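Local structure of prolyl-tRNA synthetase (Giardia lamblia ATCC 50803, 3IAL) at residues B[38-48]-B[159-167]; B[57-65]-B[273-282]. The protein probably catalyses the ATP-dependent attachment of L-proline to tRNA(Pro), releasing AMP and diphosphate, as a class II aminoacyl-tRNA synthetase. All coordinates share one frame; numbering follows the deposited sequence.

Contact 1 of 2, residues B[38-48]-B[159-167]. With PR8 (5'-O-[(R)-hydroxy{[(2S)-pyrrolidin-2-ylcarbonyl]oxy}phosphoryl]adenosine), chain H.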
loop_
_atom_site.group_PDB
_atom_site.type_symbol
_atom_site.label_atom_id
_atom_site.label_comp_id
_atom_site.label_asym_id
_atom_site.label_seq_id
_atom_site.Cartn_x
_atom_site.Cartn_y
_atom_site.Cartn_z
ATOM N N VAL B 38 1.437 3.637 17.937
ATOM C CA VAL B 38 0.009 3.430 17.802
ATOM C C VAL B 38 -0.728 4.309 18.805
ATOM O O VAL B 38 -0.129 4.856 19.736
ATOM C CB VAL B 38 -0.382 1.966 18.079
ATOM C CG1 VAL B 38 0.293 1.027 17.085
ATOM C CG2 VAL B 38 -0.030 1.586 19.508
ATOM N N ASP B 39 -2.027 4.456 18.596
ATOM C CA ASP B 39 -2.875 5.082 19.586
ATOM C C ASP B 39 -4.098 4.202 19.853
ATOM O O ASP B 39 -4.947 4.024 18.979
ATOM C CB ASP B 39 -3.279 6.485 19.148
ATOM C CG ASP B 39 -3.701 7.340 20.316
ATOM O OD1 ASP B 39 -4.343 6.781 21.232
ATOM O OD2 ASP B 39 -3.383 8.547 20.330
ATOM N N ARG B 40 -4.164 3.676 21.080
ATOM C CA ARG B 40 -5.226 2.763 21.524
ATOM C C ARG B 40 -6.496 3.495 21.948
ATOM O O ARG B 40 -7.513 2.861 22.217
ATOM C CB ARG B 40 -4.758 1.927 22.728
ATOM C CG ARG B 40 -3.481 1.138 22.517
ATOM C CD ARG B 40 -3.038 0.444 23.802
ATOM N NE ARG B 40 -3.812 -0.765 24.094
ATOM C CZ ARG B 40 -3.560 -1.600 25.104
ATOM N NH1 ARG B 40 -2.558 -1.368 25.945
ATOM N NH2 ARG B 40 -4.316 -2.678 25.277
ATOM N N ARG B 41 -6.435 4.827 22.023
ATOM C CA ARG B 41 -7.557 5.636 22.514
ATOM C C ARG B 41 -8.688 5.853 21.494
ATOM O O ARG B 41 -9.631 6.598 21.758
ATOM C CB ARG B 41 -7.046 6.994 23.015
ATOM C CG ARG B 41 -6.082 6.901 24.193
ATOM C CD ARG B 41 -5.491 8.262 24.542
ATOM N NE ARG B 41 -4.621 8.766 23.480
ATOM C CZ ARG B 41 -3.996 9.941 23.507
ATOM N NH1 ARG B 41 -4.132 10.758 24.548
ATOM N NH2 ARG B 41 -3.224 10.302 22.487
ATOM N N TYR B 42 -8.591 5.228 20.327
ATOM C CA TYR B 42 -9.704 5.196 19.390
ATOM C C TYR B 42 -10.831 4.398 20.047
ATOM O O TYR B 42 -10.602 3.269 20.479
ATOM C CB TYR B 42 -9.268 4.529 18.092
ATOM C CG TYR B 42 -10.207 4.747 16.939
ATOM C CD1 TYR B 42 -10.215 5.956 16.245
ATOM C CD2 TYR B 42 -11.081 3.748 16.534
ATOM C CE1 TYR B 42 -11.073 6.164 15.180
ATOM C CE2 TYR B 42 -11.944 3.948 15.466
ATOM C CZ TYR B 42 -11.933 5.157 14.797
ATOM O OH TYR B 42 -12.782 5.361 13.748
ATOM N N PRO B 43 -12.047 4.973 20.130
ATOM C CA PRO B 43 -13.140 4.363 20.892
ATOM C C PRO B 43 -13.834 3.150 20.240
ATOM O O PRO B 43 -15.034 2.981 20.385
ATOM C CB PRO B 43 -14.127 5.525 21.050
ATOM C CG PRO B 43 -13.935 6.310 19.820
ATOM C CD PRO B 43 -12.458 6.261 19.543
ATOM N N VAL B 44 -13.085 2.310 19.539
ATOM C CA VAL B 44 -13.595 1.008 19.140
ATOM C C VAL B 44 -12.578 -0.014 19.625
ATOM O O VAL B 44 -11.431 0.000 19.183
ATOM C CB VAL B 44 -13.822 0.918 17.616
ATOM C CG1 VAL B 44 -14.296 -0.479 17.216
ATOM C CG2 VAL B 44 -14.844 1.966 17.180
ATOM N N LYS B 45 -13.001 -0.865 20.563
ATOM C CA LYS B 45 -12.122 -1.857 21.183
ATOM C C LYS B 45 -11.372 -2.664 20.135
ATOM O O LYS B 45 -11.967 -3.161 19.182
ATOM C CB LYS B 45 -12.928 -2.788 22.103
ATOM C CG LYS B 45 -12.193 -4.057 22.552
ATOM C CD LYS B 45 -12.968 -4.790 23.652
ATOM C CE LYS B 45 -12.492 -6.227 23.811
ATOM N NZ LYS B 45 -13.232 -6.940 24.892
ATOM N N GLY B 46 -10.059 -2.759 20.305
ATOM C CA GLY B 46 -9.200 -3.518 19.403
ATOM C C GLY B 46 -8.969 -2.907 18.032
ATOM O O GLY B 46 -8.424 -3.577 17.146
ATOM N N CYS B 47 -9.387 -1.657 17.833
ATOM C CA CYS B 47 -9.116 -0.944 16.587
ATOM C C CYS B 47 -8.201 0.224 16.916
ATOM O O CYS B 47 -8.651 1.243 17.450
ATOM C CB CYS B 47 -10.411 -0.436 15.950
ATOM S SG CYS B 47 -11.539 -1.734 15.478
ATOM N N VAL B 48 -6.917 0.074 16.602
ATOM C CA VAL B 48 -5.929 1.046 17.027
ATOM C C VAL B 48 -5.452 1.869 15.852
ATOM O O VAL B 48 -5.295 1.349 14.756
ATOM C CB VAL B 48 -4.720 0.369 17.724
ATOM C CG1 VAL B 48 -5.201 -0.525 18.859
ATOM C CG2 VAL B 48 -3.910 -0.424 16.730
ATOM N N THR B 159 -7.329 -7.106 24.019
ATOM C CA THR B 159 -6.625 -6.586 22.861
ATOM C C THR B 159 -5.270 -5.978 23.261
ATOM O O THR B 159 -5.135 -5.372 24.321
ATOM C CB THR B 159 -7.471 -5.540 22.091
ATOM O OG1 THR B 159 -7.648 -4.366 22.886
ATOM C CG2 THR B 159 -8.844 -6.102 21.725
ATOM N N LYS B 160 -4.278 -6.173 22.400
ATOM C CA LYS B 160 -2.944 -5.623 22.577
ATOM C C LYS B 160 -2.499 -5.170 21.191
ATOM O O LYS B 160 -2.567 -5.958 20.243
ATOM C CB LYS B 160 -1.999 -6.703 23.143
ATOM C CG LYS B 160 -0.599 -6.213 23.592
ATOM C CD LYS B 160 0.035 -7.211 24.591
ATOM C CE LYS B 160 1.424 -6.774 25.118
ATOM N NZ LYS B 160 1.408 -5.740 26.233
ATOM N N PRO B 161 -2.064 -3.905 21.047
ATOM C CA PRO B 161 -1.630 -3.401 19.738
ATOM C C PRO B 161 -0.680 -4.345 19.009
ATOM O O PRO B 161 0.231 -4.898 19.626
ATOM C CB PRO B 161 -0.913 -2.094 20.088
ATOM C CG PRO B 161 -1.602 -1.627 21.289
ATOM C CD PRO B 161 -1.972 -2.860 22.073
ATOM N N LEU B 162 -0.919 -4.528 17.706
ATOM C CA LEU B 162 -0.081 -5.345 16.824
ATOM C C LEU B 162 -0.243 -6.857 17.027
ATOM O O LEU B 162 -0.142 -7.613 16.070
ATOM C CB LEU B 162 1.406 -4.971 16.935
ATOM C CG LEU B 162 1.776 -3.493 16.878
ATOM C CD1 LEU B 162 3.270 -3.331 16.955
ATOM C CD2 LEU B 162 1.249 -2.852 15.601
ATOM N N ILE B 163 -0.493 -7.285 18.257
ATOM C CA ILE B 163 -0.451 -8.700 18.634
ATOM C C ILE B 163 -1.845 -9.336 18.610
ATOM O O ILE B 163 -2.012 -10.423 18.084
ATOM C CB ILE B 163 0.217 -8.863 20.036
ATOM C CG1 ILE B 163 1.726 -8.633 19.920
ATOM C CG2 ILE B 163 -0.067 -10.226 20.646
ATOM C CD1 ILE B 163 2.408 -8.408 21.241
ATOM N N ARG B 164 -2.830 -8.659 19.189
ATOM C CA ARG B 164 -4.213 -9.144 19.218
ATOM C C ARG B 164 -5.159 -7.966 19.058
ATOM O O ARG B 164 -5.488 -7.311 20.034
ATOM C CB ARG B 164 -4.539 -9.851 20.543
ATOM C CG ARG B 164 -4.097 -11.299 20.639
ATOM C CD ARG B 164 -4.863 -12.015 21.761
ATOM N NE ARG B 164 -4.716 -11.301 23.033
ATOM C CZ ARG B 164 -3.834 -11.595 23.986
ATOM N NH1 ARG B 164 -3.004 -12.630 23.862
ATOM N NH2 ARG B 164 -3.788 -10.850 25.088
ATOM N N VAL B 165 -5.585 -7.704 17.824
ATOM C CA VAL B 165 -6.457 -6.574 17.525
ATOM C C VAL B 165 -7.694 -7.052 16.764
ATOM O O VAL B 165 -7.739 -8.178 16.284
ATOM C CB VAL B 165 -5.708 -5.453 16.740
ATOM C CG1 VAL B 165 -4.717 -4.727 17.656
ATOM C CG2 VAL B 165 -5.002 -6.003 15.512
ATOM N N ARG B 166 -8.708 -6.202 16.684
ATOM C CA ARG B 166 -9.959 -6.571 16.032
ATOM C C ARG B 166 -9.992 -6.132 14.566
ATOM O O ARG B 166 -10.706 -6.735 13.771
ATOM C CB ARG B 166 -11.154 -6.038 16.811
ATOM C CG ARG B 166 -11.388 -6.814 18.110
ATOM C CD ARG B 166 -12.427 -6.166 18.994
ATOM N NE ARG B 166 -13.788 -6.385 18.524
ATOM C CZ ARG B 166 -14.803 -5.522 18.663
ATOM N NH1 ARG B 166 -14.640 -4.326 19.227
ATOM N NH2 ARG B 166 -15.997 -5.851 18.204
ATOM N N GLU B 167 -9.233 -5.091 14.220
ATOM C CA GLU B 167 -8.893 -4.817 12.816
ATOM C C GLU B 167 -7.399 -5.025 12.625
ATOM O O GLU B 167 -6.585 -4.370 13.254
ATOM C CB GLU B 167 -9.301 -3.407 12.382
ATOM C CG GLU B 167 -8.785 -3.043 10.996
ATOM C CD GLU B 167 -9.523 -1.878 10.353
ATOM O OE1 GLU B 167 -10.267 -1.172 11.058
ATOM O OE2 GLU B 167 -9.355 -1.672 9.130
HETATM C C PR8 H . -4.650 -17.421 7.561
HETATM N N PR8 H . -5.852 -17.005 5.506
HETATM O O PR8 H . -5.468 -16.640 8.051
HETATM P P PR8 H . -3.525 -17.586 9.771
HETATM N N1 PR8 H . -4.018 -9.773 15.523
HETATM C C2 PR8 H . -2.899 -9.642 14.820
HETATM N N3 PR8 H . -2.476 -10.586 13.975
HETATM C C4 PR8 H . -3.164 -11.713 13.800
HETATM C C5 PR8 H . -4.337 -11.890 14.527
HETATM C C6 PR8 H . -4.761 -10.890 15.399
HETATM N N6 PR8 H . -5.888 -11.041 16.096
HETATM N N7 PR8 H . -4.839 -13.071 14.190
HETATM C C8 PR8 H . -4.021 -13.622 13.290
HETATM N N9 PR8 H . -2.989 -12.801 13.051
HETATM C CA PR8 H . -4.702 -17.735 6.066
HETATM C CB PR8 H . -3.456 -17.176 5.401
HETATM C CD PR8 H . -5.381 -16.283 4.329
HETATM C CG PR8 H . -3.944 -15.899 4.703
HETATM C "C1'" PR8 H . -1.870 -13.093 12.099
HETATM O O10 PR8 H . -3.675 -18.082 8.242
HETATM O O1P PR8 H . -4.640 -18.032 10.645
HETATM C "C2'" PR8 H . -0.964 -14.251 12.584
HETATM O "O2'" PR8 H . 0.412 -13.945 12.310
HETATM O O2P PR8 H . -2.132 -18.209 10.273
HETATM C "C3'" PR8 H . -1.363 -15.390 11.675
HETATM O "O3'" PR8 H . -0.298 -16.338 11.569
HETATM C "C4'" PR8 H . -1.488 -14.589 10.393
HETATM O "O4'" PR8 H . -2.391 -13.539 10.806
HETATM C "C5'" PR8 H . -2.066 -15.472 9.309
HETATM O "O5'" PR8 H . -3.316 -15.993 9.718
#

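Contact 2 of 2, residues B[57-65]-B[273-282]. With PR8 (5'-O-[(R)-hydroxy{[(2S)-pyrrolidin-2-ylcarbonyl]oxy}phosphoryl]adenosine), chain H.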
loop_
_atom_site.group_PDB
_atom_site.type_symbol
_atom_site.label_atom_id
_atom_site.label_comp_id
_atom_site.label_asym_id
_atom_site.label_seq_id
_atom_site.Cartn_x
_atom_site.Cartn_y
_atom_site.Cartn_z
ATOM N N MET B 57 6.933 1.574 9.613
ATOM C CA MET B 57 7.524 0.250 9.836
ATOM C C MET B 57 6.664 -0.856 9.224
ATOM O O MET B 57 7.175 -1.757 8.563
ATOM C CB MET B 57 7.677 -0.012 11.331
ATOM C CG MET B 57 8.493 1.054 12.098
ATOM S SD MET B 57 8.379 0.855 13.885
ATOM C CE MET B 57 9.177 2.385 14.457
ATOM N N GLU B 58 5.357 -0.769 9.451
ATOM C CA GLU B 58 4.389 -1.746 8.947
ATOM C C GLU B 58 4.370 -1.737 7.432
ATOM O O GLU B 58 4.391 -2.791 6.790
ATOM C CB GLU B 58 2.981 -1.418 9.469
ATOM C CG GLU B 58 1.875 -2.325 8.930
ATOM C CD GLU B 58 1.961 -3.754 9.432
ATOM O OE1 GLU B 58 2.756 -4.038 10.364
ATOM O OE2 GLU B 58 1.208 -4.595 8.895
ATOM N N ASN B 59 4.320 -0.536 6.872
ATOM C CA ASN B 59 4.304 -0.368 5.431
ATOM C C ASN B 59 5.584 -0.907 4.802
ATOM O O ASN B 59 5.541 -1.532 3.744
ATOM C CB ASN B 59 4.132 1.100 5.077
ATOM C CG ASN B 59 3.785 1.310 3.621
ATOM O OD1 ASN B 59 4.477 2.034 2.911
ATOM N ND2 ASN B 59 2.713 0.669 3.166
ATOM N N ALA B 60 6.716 -0.694 5.472
ATOM C CA ALA B 60 8.000 -1.191 4.979
ATOM C C ALA B 60 8.032 -2.712 4.966
ATOM O O ALA B 60 8.533 -3.316 4.018
ATOM C CB ALA B 60 9.146 -0.639 5.814
ATOM N N ILE B 61 7.503 -3.334 6.013
ATOM C CA ILE B 61 7.459 -4.790 6.086
ATOM C C ILE B 61 6.599 -5.354 4.950
ATOM O O ILE B 61 7.037 -6.269 4.221
ATOM C CB ILE B 61 6.938 -5.276 7.442
ATOM C CG1 ILE B 61 8.000 -5.035 8.527
ATOM C CG2 ILE B 61 6.569 -6.769 7.373
ATOM C CD1 ILE B 61 7.493 -5.210 9.942
ATOM N N MET B 62 5.403 -4.789 4.780
ATOM C CA MET B 62 4.457 -5.277 3.759
ATOM C C MET B 62 4.921 -4.962 2.336
ATOM O O MET B 62 4.728 -5.774 1.434
ATOM C CB MET B 62 3.037 -4.748 4.007
ATOM C CG MET B 62 2.445 -5.218 5.340
ATOM S SD MET B 62 2.280 -7.014 5.421
ATOM C CE MET B 62 2.146 -7.242 7.194
ATOM N N ARG B 63 5.546 -3.806 2.135
ATOM C CA ARG B 63 6.153 -3.495 0.836
ATOM C C ARG B 63 7.220 -4.527 0.474
ATOM O O ARG B 63 7.310 -4.939 -0.678
ATOM C CB ARG B 63 6.786 -2.094 0.824
ATOM C CG ARG B 63 5.802 -0.939 0.698
ATOM C CD ARG B 63 6.283 0.079 -0.346
ATOM N NE ARG B 63 5.436 1.276 -0.407
ATOM C CZ ARG B 63 5.722 2.453 0.152
ATOM N NH1 ARG B 63 6.848 2.638 0.842
ATOM N NH2 ARG B 63 4.868 3.466 0.018
ATOM N N LEU B 64 8.048 -4.913 1.449
ATOM C CA LEU B 64 9.063 -5.943 1.212
ATOM C C LEU B 64 8.415 -7.270 0.828
ATOM O O LEU B 64 8.851 -7.930 -0.111
ATOM C CB LEU B 64 9.972 -6.144 2.428
ATOM C CG LEU B 64 11.018 -7.258 2.268
ATOM C CD1 LEU B 64 12.030 -6.955 1.133
ATOM C CD2 LEU B 64 11.741 -7.524 3.584
ATOM N N CYS B 65 7.377 -7.659 1.559
ATOM C CA CYS B 65 6.621 -8.865 1.225
ATOM C C CYS B 65 6.091 -8.809 -0.205
ATOM O O CYS B 65 6.232 -9.762 -0.979
ATOM C CB CYS B 65 5.458 -9.064 2.200
ATOM S SG CYS B 65 4.698 -10.686 2.013
ATOM N N ILE B 273 0.827 -13.103 6.795
ATOM C CA ILE B 273 1.591 -12.379 7.813
ATOM C C ILE B 273 0.871 -11.069 8.145
ATOM O O ILE B 273 0.264 -10.440 7.280
ATOM C CB ILE B 273 3.053 -12.086 7.392
ATOM C CG1 ILE B 273 3.118 -11.284 6.087
ATOM C CG2 ILE B 273 3.831 -13.378 7.270
ATOM C CD1 ILE B 273 4.456 -10.542 5.885
ATOM N N SER B 274 0.928 -10.679 9.411
ATOM C CA SER B 274 0.222 -9.516 9.892
ATOM C C SER B 274 1.185 -8.570 10.622
ATOM O O SER B 274 2.408 -8.708 10.517
ATOM C CB SER B 274 -0.884 -9.971 10.837
ATOM O OG SER B 274 -0.342 -10.329 12.101
ATOM N N THR B 275 0.604 -7.630 11.368
ATOM C CA THR B 275 1.327 -6.696 12.238
ATOM C C THR B 275 2.156 -7.376 13.337
ATOM O O THR B 275 3.025 -6.741 13.952
ATOM C CB THR B 275 0.336 -5.765 12.948
ATOM O OG1 THR B 275 -0.617 -6.555 13.669
ATOM C CG2 THR B 275 -0.393 -4.871 11.941
ATOM N N ARG B 276 1.872 -8.650 13.599
ATOM C CA ARG B 276 2.674 -9.457 14.529
ATOM C C ARG B 276 4.156 -9.551 14.159
ATOM O O ARG B 276 4.994 -9.718 15.036
ATOM C CB ARG B 276 2.099 -10.870 14.634
ATOM C CG ARG B 276 0.790 -10.912 15.357
ATOM C CD ARG B 276 0.280 -12.321 15.451
ATOM N NE ARG B 276 -0.775 -12.431 16.440
ATOM C CZ ARG B 276 -1.334 -13.566 16.828
ATOM N NH1 ARG B 276 -0.948 -14.731 16.305
ATOM N NH2 ARG B 276 -2.286 -13.530 17.756
ATOM N N VAL B 277 4.475 -9.471 12.869
ATOM C CA VAL B 277 5.872 -9.461 12.418
ATOM C C VAL B 277 6.590 -8.238 13.009
ATOM O O VAL B 277 7.688 -8.364 13.568
ATOM C CB VAL B 277 5.987 -9.439 10.881
ATOM C CG1 VAL B 277 7.453 -9.467 10.441
ATOM C CG2 VAL B 277 5.227 -10.609 10.258
ATOM N N LEU B 278 5.948 -7.071 12.897
ATOM C CA LEU B 278 6.455 -5.838 13.498
ATOM C C LEU B 278 6.541 -5.986 15.020
ATOM O O LEU B 278 7.552 -5.632 15.619
ATOM C CB LEU B 278 5.573 -4.644 13.118
ATOM C CG LEU B 278 5.971 -3.258 13.636
ATOM C CD1 LEU B 278 7.354 -2.872 13.127
ATOM C CD2 LEU B 278 4.931 -2.198 13.242
ATOM N N ALA B 279 5.497 -6.528 15.636
ATOM C CA ALA B 279 5.522 -6.806 17.074
ATOM C C ALA B 279 6.796 -7.566 17.471
ATOM O O ALA B 279 7.466 -7.187 18.434
ATOM C CB ALA B 279 4.291 -7.582 17.497
ATOM N N CYS B 280 7.127 -8.617 16.719
ATOM C CA CYS B 280 8.320 -9.439 16.992
ATOM C C CYS B 280 9.622 -8.639 16.901
ATOM O O CYS B 280 10.411 -8.626 17.837
ATOM C CB CYS B 280 8.397 -10.631 16.036
ATOM S SG CYS B 280 7.195 -11.934 16.354
ATOM N N ALA B 281 9.824 -7.969 15.773
ATOM C CA ALA B 281 11.031 -7.173 15.529
ATOM C C ALA B 281 11.247 -6.114 16.603
ATOM O O ALA B 281 12.374 -5.907 17.053
ATOM C CB ALA B 281 10.954 -6.514 14.176
ATOM N N LEU B 282 10.174 -5.442 17.016
ATOM C CA LEU B 282 10.301 -4.382 18.017
ATOM C C LEU B 282 10.608 -4.982 19.383
ATOM O O LEU B 282 11.453 -4.474 20.116
ATOM C CB LEU B 282 9.038 -3.527 18.090
ATOM C CG LEU B 282 8.618 -2.766 16.819
ATOM C CD1 LEU B 282 7.410 -1.919 17.142
ATOM C CD2 LEU B 282 9.728 -1.906 16.216
HETATM C C PR8 H . -4.650 -17.421 7.561
HETATM N N PR8 H . -5.852 -17.005 5.506
HETATM O O PR8 H . -5.468 -16.640 8.051
HETATM P P PR8 H . -3.525 -17.586 9.771
HETATM N N1 PR8 H . -4.018 -9.773 15.523
HETATM C C2 PR8 H . -2.899 -9.642 14.820
HETATM N N3 PR8 H . -2.476 -10.586 13.975
HETATM C C4 PR8 H . -3.164 -11.713 13.800
HETATM C C5 PR8 H . -4.337 -11.890 14.527
HETATM C C6 PR8 H . -4.761 -10.890 15.399
HETATM N N6 PR8 H . -5.888 -11.041 16.096
HETATM N N7 PR8 H . -4.839 -13.071 14.190
HETATM C C8 PR8 H . -4.021 -13.622 13.290
HETATM N N9 PR8 H . -2.989 -12.801 13.051
HETATM C CA PR8 H . -4.702 -17.735 6.066
HETATM C CB PR8 H . -3.456 -17.176 5.401
HETATM C CD PR8 H . -5.381 -16.283 4.329
HETATM C CG PR8 H . -3.944 -15.899 4.703
HETATM C "C1'" PR8 H . -1.870 -13.093 12.099
HETATM O O10 PR8 H . -3.675 -18.082 8.242
HETATM O O1P PR8 H . -4.640 -18.032 10.645
HETATM C "C2'" PR8 H . -0.964 -14.251 12.584
HETATM O "O2'" PR8 H . 0.412 -13.945 12.310
HETATM O O2P PR8 H . -2.132 -18.209 10.273
HETATM C "C3'" PR8 H . -1.363 -15.390 11.675
HETATM O "O3'" PR8 H . -0.298 -16.338 11.569
HETATM C "C4'" PR8 H . -1.488 -14.589 10.393
HETATM O "O4'" PR8 H . -2.391 -13.539 10.806
HETATM C "C5'" PR8 H . -2.066 -15.472 9.309
HETATM O "O5'" PR8 H . -3.316 -15.993 9.718
HETATM O O HOH W 1 4.096 -6.564 10.426
#

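Contact 1 of 2, residues B[38-48]-B[159-167]
Arg166 reaches back across Lys45, and the bend in its chain (chi3 76°) brings NH1 to the backbone: NH1 donates to Lys45 O at 2.9 Å, with an N-H...O angle of 148°. The acceptor lies at the guanidinium edge, 22° off its plane, while NH2 is held separately by His154. Next along, Gly46 O takes the backbone N of Arg166 at 2.7 Å, and more weakly the N of Glu167 at 3.4 Å. Gly46 is the third residue of a type II turn from Val44 to Cys47. Its bare CA lets the methyl CG2 of Thr159 press in at 3.5 Å, a tight approach. Pro161 lies crosswise to Val38, its CB 3.8 Å from Val38 CG2, and Val48 CG1 touches Val165 CG1 at 4.4 Å. Behind this layer the backbone of Val165 meets the adenine at N1 and N6 through two weak bonds: its N points to N1 of PR8 at 3.5 Å, and its O receives N6 at 3.4 Å. Segment 159-167 belongs to the connection between the antiparallel strands 143-152 and 167-177; a loop so placed, reading the adenine, is characteristic of motif 2 in class II synthetases.

Contact 2 of 2, residues B[57-65]-B[273-282]
Glu58 and Thr275 meet where helix 57-65 crosses the start of helix 276-282, the axes of the two short segments approaching to 9.9 Å at an angle of 115°. The Glu58 chain turns at its second torsion (chi2 68°), which swings the carboxylate across to the CA and methyl CG2 of Thr275. From there OE1 accepts a hydrogen bond from a water at 2.9 Å. The same water donates to Ser274 O at 2.7 Å and accepts from Leu278 N at 3.1 Å, so it bridges Ser274 O, at the end of the strand, to Leu278 N, as well as linking the two segments.

The remaining contact is apolar. Met57 and Leu278 cross at about a right angle, with Met57 CB only 3.4 Å from Leu278 CD1, a tight fit; Met57 SD continues onto Leu282 CD2. Ile61 spreads its branches, CD1 lying against Leu278 CB and CG2 against Val277 CG1. Met62 folds at chi2 (-62°), bringing its CE within 3.6 Å of Ser274 O, while the side chains of Met62 and Ile273 slide past each other in opposite directions, SD near Ile273 CD1. Ile273 CD1 also meets Cys65 SG at 3.9 Å.

On the ligand side, Ser274 OG donates to N3 of PR8 at 2.9 Å and accepts a capping bond from Arg276 N, while the Arg276 guanidinium lays one face over C4 of the adenine. This strand-then-helix with its arginine fits motif 3 of class II synthetases.

No direct hydrogen bond joins the segments; shape and one water do that work. The buried carboxylate of Glu58 is nevertheless provided for, with OE1 held by the water and OE2 by His169, and the nearby helix start would probably help to stabilise its negative charge.

Contacts 1 and 2 have centres about 16 Å apart, yet they meet directly beside the adenine of PR8. Thr275 OG1 lies 2.7 Å from Leu162 O and Arg276 NE lies 2.9 Å from Ile163 O, both probable hydrogen bonds; Ile163 CG1 packs on Ala279 CB at 3.7 Å. Segment 159-167 is thereby tied to segment 273-282, and the two bring different chemistry to the base: backbone groups at N1 and N6 from contact 1, side chains at N3 and over the ring from contact 2. Contact 1 also borders the second subunit, where Tyr42 OH is hydrogen-bonded to Val82 O of that chain, and helix 52-71 of contact 2 reaches it through a salt bridge from its Arg63 to Glu66 of the second subunit.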